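Local coordinates for protein aminotransferase, class I (PDB 2O1B) that probably catalyses pyridoxal-phosphate-dependent transfer of amino groups between amino acids and 2-oxo acids, as a class I aminotransferase working as a dimer, at residues G64-D67 and H68-A72; L73-P76 and E77-K80. One frame throughout, in Å; residues are numbered along the deposited sequence.

Contact 1 (G64-D67 and H68-A72); sequences GIID and HFQKA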
loop_
_atom_site.group_PDB
_atom_site.type_symbol
_atom_site.label_atom_id
_atom_site.label_comp_id
_atom_site.label_asym_id
_atom_site.label_seq_id
_atom_site.Cartn_x
_atom_site.Cartn_y
_atom_site.Cartn_z
ATOM N N GLY A 64 16.553 13.195 -15.588
ATOM C CA GLY A 64 16.687 11.883 -16.211
ATOM C C GLY A 64 15.697 10.841 -15.711
ATOM O O GLY A 64 15.204 10.041 -16.503
ATOM N N ILE A 65 15.404 10.854 -14.408
ATOM C CA ILE A 65 14.422 9.937 -13.824
ATOM C C ILE A 65 13.023 10.299 -14.306
ATOM O O ILE A 65 12.247 9.423 -14.728
ATOM C CB ILE A 65 14.493 9.934 -12.271
ATOM C CG1 ILE A 65 15.864 9.406 -11.824
ATOM C CG2 ILE A 65 13.363 9.101 -11.667
ATOM C CD1 ILE A 65 16.251 9.728 -10.374
ATOM N N ILE A 66 12.720 11.596 -14.254
ATOM C CA ILE A 66 11.486 12.146 -14.811
ATOM C C ILE A 66 11.278 11.767 -16.281
ATOM O O ILE A 66 10.206 11.269 -16.632
ATOM C CB ILE A 66 11.391 13.687 -14.616
ATOM C CG1 ILE A 66 11.457 14.058 -13.126
ATOM C CG2 ILE A 66 10.094 14.237 -15.215
ATOM C CD1 ILE A 66 10.385 13.364 -12.261
ATOM N N ASP A 67 12.281 11.997 -17.133
ATOM C CA ASP A 67 12.166 11.655 -18.574
ATOM C C ASP A 67 11.844 10.183 -18.814
ATOM O O ASP A 67 11.028 9.848 -19.670
ATOM C CB ASP A 67 13.443 11.979 -19.355
ATOM C CG ASP A 67 13.837 13.429 -19.266
ATOM O OD1 ASP A 67 15.051 13.721 -19.442
ATOM O OD2 ASP A 67 12.942 14.276 -19.034
ATOM N N HIS A 68 12.504 9.305 -18.065
ATOM C CA HIS A 68 12.261 7.874 -18.193
ATOM C C HIS A 68 10.910 7.413 -17.655
ATOM O O HIS A 68 10.317 6.483 -18.202
ATOM C CB HIS A 68 13.420 7.062 -17.617
ATOM C CG HIS A 68 14.500 6.821 -18.624
ATOM N ND1 HIS A 68 14.693 5.599 -19.229
ATOM C CD2 HIS A 68 15.383 7.673 -19.204
ATOM C CE1 HIS A 68 15.679 5.697 -20.105
ATOM N NE2 HIS A 68 16.109 6.948 -20.116
ATOM N N PHE A 69 10.416 8.066 -16.607
ATOM C CA PHE A 69 9.042 7.827 -16.143
ATOM C C PHE A 69 8.038 8.237 -17.243
ATOM O O PHE A 69 7.164 7.459 -17.611
ATOM C CB PHE A 69 8.792 8.592 -14.842
ATOM C CG PHE A 69 7.710 8.000 -13.953
ATOM C CD1 PHE A 69 7.851 8.041 -12.573
ATOM C CD2 PHE A 69 6.562 7.423 -14.486
ATOM C CE1 PHE A 69 6.874 7.522 -11.744
ATOM C CE2 PHE A 69 5.564 6.903 -13.662
ATOM C CZ PHE A 69 5.728 6.949 -12.288
ATOM N N GLN A 70 8.187 9.441 -17.788
ATOM C CA GLN A 70 7.336 9.924 -18.863
ATOM C C GLN A 70 7.245 8.916 -20.012
ATOM O O GLN A 70 6.157 8.644 -20.519
ATOM C CB GLN A 70 7.815 11.301 -19.366
ATOM C CG GLN A 70 7.559 12.400 -18.327
ATOM C CD GLN A 70 8.091 13.772 -18.699
ATOM O OE1 GLN A 70 7.584 14.783 -18.204
ATOM N NE2 GLN A 70 9.119 13.822 -19.551
ATOM N N LYS A 71 8.393 8.358 -20.387
ATOM C CA LYS A 71 8.466 7.380 -21.467
ATOM C C LYS A 71 7.828 6.055 -21.090
ATOM O O LYS A 71 7.116 5.460 -21.907
ATOM C CB LYS A 71 9.909 7.184 -21.933
ATOM C CG LYS A 71 10.418 8.377 -22.711
ATOM C CD LYS A 71 11.724 8.098 -23.431
ATOM C CE LYS A 71 12.054 9.213 -24.418
ATOM N NZ LYS A 71 11.195 9.185 -25.652
ATOM N N ALA A 72 8.069 5.614 -19.854
ATOM C CA ALA A 72 7.508 4.370 -19.312
ATOM C C ALA A 72 5.982 4.327 -19.272
ATOM O O ALA A 72 5.398 3.252 -19.131
ATOM C CB ALA A 72 8.072 4.094 -17.919
#
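Helix 63-72 of this class I aminotransferase runs through Gly64-Asp67 and His68-Ala72, whose successive turns are joined by four i to i+4 alpha-helical hydrogen bonds. Among them His68 N donates to Gly64 O (3.2 Å), and the straightest is Gln70 N to Ile66 O (3.0 Å), with an N-H...O angle of 174°.

Ile65 and Phe69 turn to helix 288-300, Phe69 reaching Ala289 and Ala293 because its CG stands anti to the backbone N (chi1 -154°), while His68 stacks its ring with Tyr296. Phe69 also touches Leu73 of the second subunit. Gln70 packs on that same Leu73, and Ile66 on Gln79 of the second subunit as well as on Thr61 and Phe260 of its own chain. Between Ile66 and Gln70, the extended Gln70 chain lies back along the preceding turn, its CG 3.3 Å from Ile66 O and its amide carbon CD 4.0 Å from the methyl Ile66 CG2. The Asp67 carboxylate is turned 31° from the Gln70 amide plane, and its OD2 accepts from Gln63 NE2. On the exposed side, the aliphatic start of Lys71 passes over the same turn, CG 3.4 Å from Asp67 O.

Contact 2 (L73-P76 and E77-K80); sequences LTIP and ENQK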
loop_
_atom_site.group_PDB
_atom_site.type_symbol
_atom_site.label_atom_id
_atom_site.label_comp_id
_atom_site.label_asym_id
_atom_site.label_seq_id
_atom_site.Cartn_x
_atom_site.Cartn_y
_atom_site.Cartn_z
ATOM N N LEU A 73 5.329 5.484 -19.372
ATOM C CA LEU A 73 3.865 5.524 -19.280
ATOM C C LEU A 73 3.220 5.017 -20.565
ATOM O O LEU A 73 2.065 4.586 -20.563
ATOM C CB LEU A 73 3.359 6.935 -18.914
ATOM C CG LEU A 73 3.662 7.389 -17.469
ATOM C CD1 LEU A 73 3.666 8.918 -17.341
ATOM C CD2 LEU A 73 2.703 6.783 -16.442
ATOM N N THR A 74 3.977 5.055 -21.659
ATOM C CA THR A 74 3.459 4.674 -22.972
ATOM C C THR A 74 3.664 3.186 -23.273
ATOM O O THR A 74 3.272 2.714 -24.345
ATOM C CB THR A 74 4.104 5.516 -24.114
ATOM O OG1 THR A 74 5.515 5.280 -24.136
ATOM C CG2 THR A 74 3.857 6.988 -23.916
ATOM N N ILE A 75 4.248 2.455 -22.325
ATOM C CA ILE A 75 4.602 1.047 -22.511
ATOM C C ILE A 75 3.423 0.143 -22.111
ATOM O O ILE A 75 2.971 0.190 -20.970
ATOM C CB ILE A 75 5.870 0.655 -21.698
ATOM C CG1 ILE A 75 7.083 1.547 -22.029
ATOM C CG2 ILE A 75 6.216 -0.819 -21.889
ATOM C CD1 ILE A 75 7.298 1.831 -23.501
ATOM N N PRO A 76 2.931 -0.690 -23.056
ATOM C CA PRO A 76 1.717 -1.480 -22.841
ATOM C C PRO A 76 1.733 -2.282 -21.539
ATOM O O PRO A 76 0.768 -2.237 -20.783
ATOM C CB PRO A 76 1.689 -2.409 -24.059
ATOM C CG PRO A 76 2.420 -1.675 -25.100
ATOM C CD PRO A 76 3.500 -0.923 -24.394
ATOM N N GLU A 77 2.831 -2.981 -21.265
ATOM C CA GLU A 77 2.945 -3.770 -20.027
ATOM C C GLU A 77 2.882 -2.934 -18.752
ATOM O O GLU A 77 2.441 -3.433 -17.703
ATOM C CB GLU A 77 4.183 -4.682 -20.041
ATOM C CG GLU A 77 3.853 -6.134 -20.489
ATOM C CD GLU A 77 5.028 -6.914 -21.104
ATOM O OE1 GLU A 77 6.187 -6.777 -20.651
ATOM O OE2 GLU A 77 4.769 -7.704 -22.033
ATOM N N ASN A 78 3.294 -1.667 -18.842
ATOM C CA ASN A 78 3.286 -0.774 -17.687
ATOM C C ASN A 78 1.902 -0.282 -17.268
ATOM O O ASN A 78 1.686 0.055 -16.102
ATOM C CB ASN A 78 4.220 0.411 -17.912
ATOM C CG ASN A 78 5.685 0.031 -17.786
ATOM O OD1 ASN A 78 6.567 0.764 -18.242
ATOM N ND2 ASN A 78 5.952 -1.104 -17.166
ATOM N N GLN A 79 0.967 -0.261 -18.208
ATOM C CA GLN A 79 -0.379 0.248 -17.946
ATOM C C GLN A 79 -1.284 -0.777 -17.262
ATOM O O GLN A 79 -2.332 -0.419 -16.702
ATOM C CB GLN A 79 -1.002 0.758 -19.247
ATOM C CG GLN A 79 -0.133 1.808 -19.942
ATOM C CD GLN A 79 -0.755 2.404 -21.189
ATOM O OE1 GLN A 79 -0.293 3.432 -21.684
ATOM N NE2 GLN A 79 -1.799 1.768 -21.709
ATOM N N LYS A 80 -0.837 -2.032 -17.279
ATOM C CA LYS A 80 -1.614 -3.204 -16.872
ATOM C C LYS A 80 -1.024 -3.890 -15.647
ATOM O O LYS A 80 0.167 -3.733 -15.371
ATOM C CB LYS A 80 -1.615 -4.230 -18.015
ATOM C CG LYS A 80 -2.108 -3.728 -19.360
ATOM C CD LYS A 80 -2.090 -4.859 -20.381
ATOM C CE LYS A 80 -2.658 -4.435 -21.725
ATOM N NZ LYS A 80 -1.804 -3.406 -22.377
HETATM O O HOH W 1 -2.063 -1.059 -21.760
#
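A type I beta turn, Ile75 to Asn78, leads into the short, weakly bonded helix 76-79 and brings Ile75 and Asn78 side by side, both side chains pointing the same way. Asn78 CB lies 3.3 Å from Ile75 O, and its amide carbon CG comes within 4.0 Å of Ile75 CB, so the flank of the isoleucine lies against the amide. The backbone closes the turn: Asn78 N donates to Ile75 O (2.8 Å) from above the carbonyl plane, in a bent bond of 133°, and Gln79 N adds only a weak bond to the same oxygen.

Gln79 leaves roughly at right angles to Asn78. With its CG anti to its own carbonyl carbon (chi1 -55°), CG sits 3.6 Å from Leu73 O, and the extended chain then holds CD 3.6 Å from Leu73 O. The backbone of Gln79 also bonds to the second subunit, and its side chain packs on Thr61 of that subunit.

Lys80 folds back over Pro76. A bend at its last torsion (chi4 66°) returns the ammonium to the Pro76 carbonyl, where Lys80 NZ (3.2 Å) and Gln79 N (3.3 Å) grip Pro76 O from opposite faces of the carbonyl plane. A water also donates to this oxygen. The aliphatic part of the lysine follows closely, Lys80 CG lying 3.5 Å from Pro76 O.

How the contacts relate
Contacts 1 and 2 follow each other along the chain, their centres about 13 Å apart, and both touch the second subunit. The interface is reciprocal: Gln70 of contact 1 packs on Leu73 of the second subunit, while Leu73 of contact 2 packs on Gln70 there. Contact 1 is regular helix with a buried apolar side against helix 288-300; contact 2 is more exposed, lacks that repeating bond pattern and uses bent bonds and a lysine to hold its turn. Within the chain, Thr74 OG1 bonds to Lys71 O, tying the loop to helix 63-72, and the Asn78 amide packs near the Ala72 carbonyl.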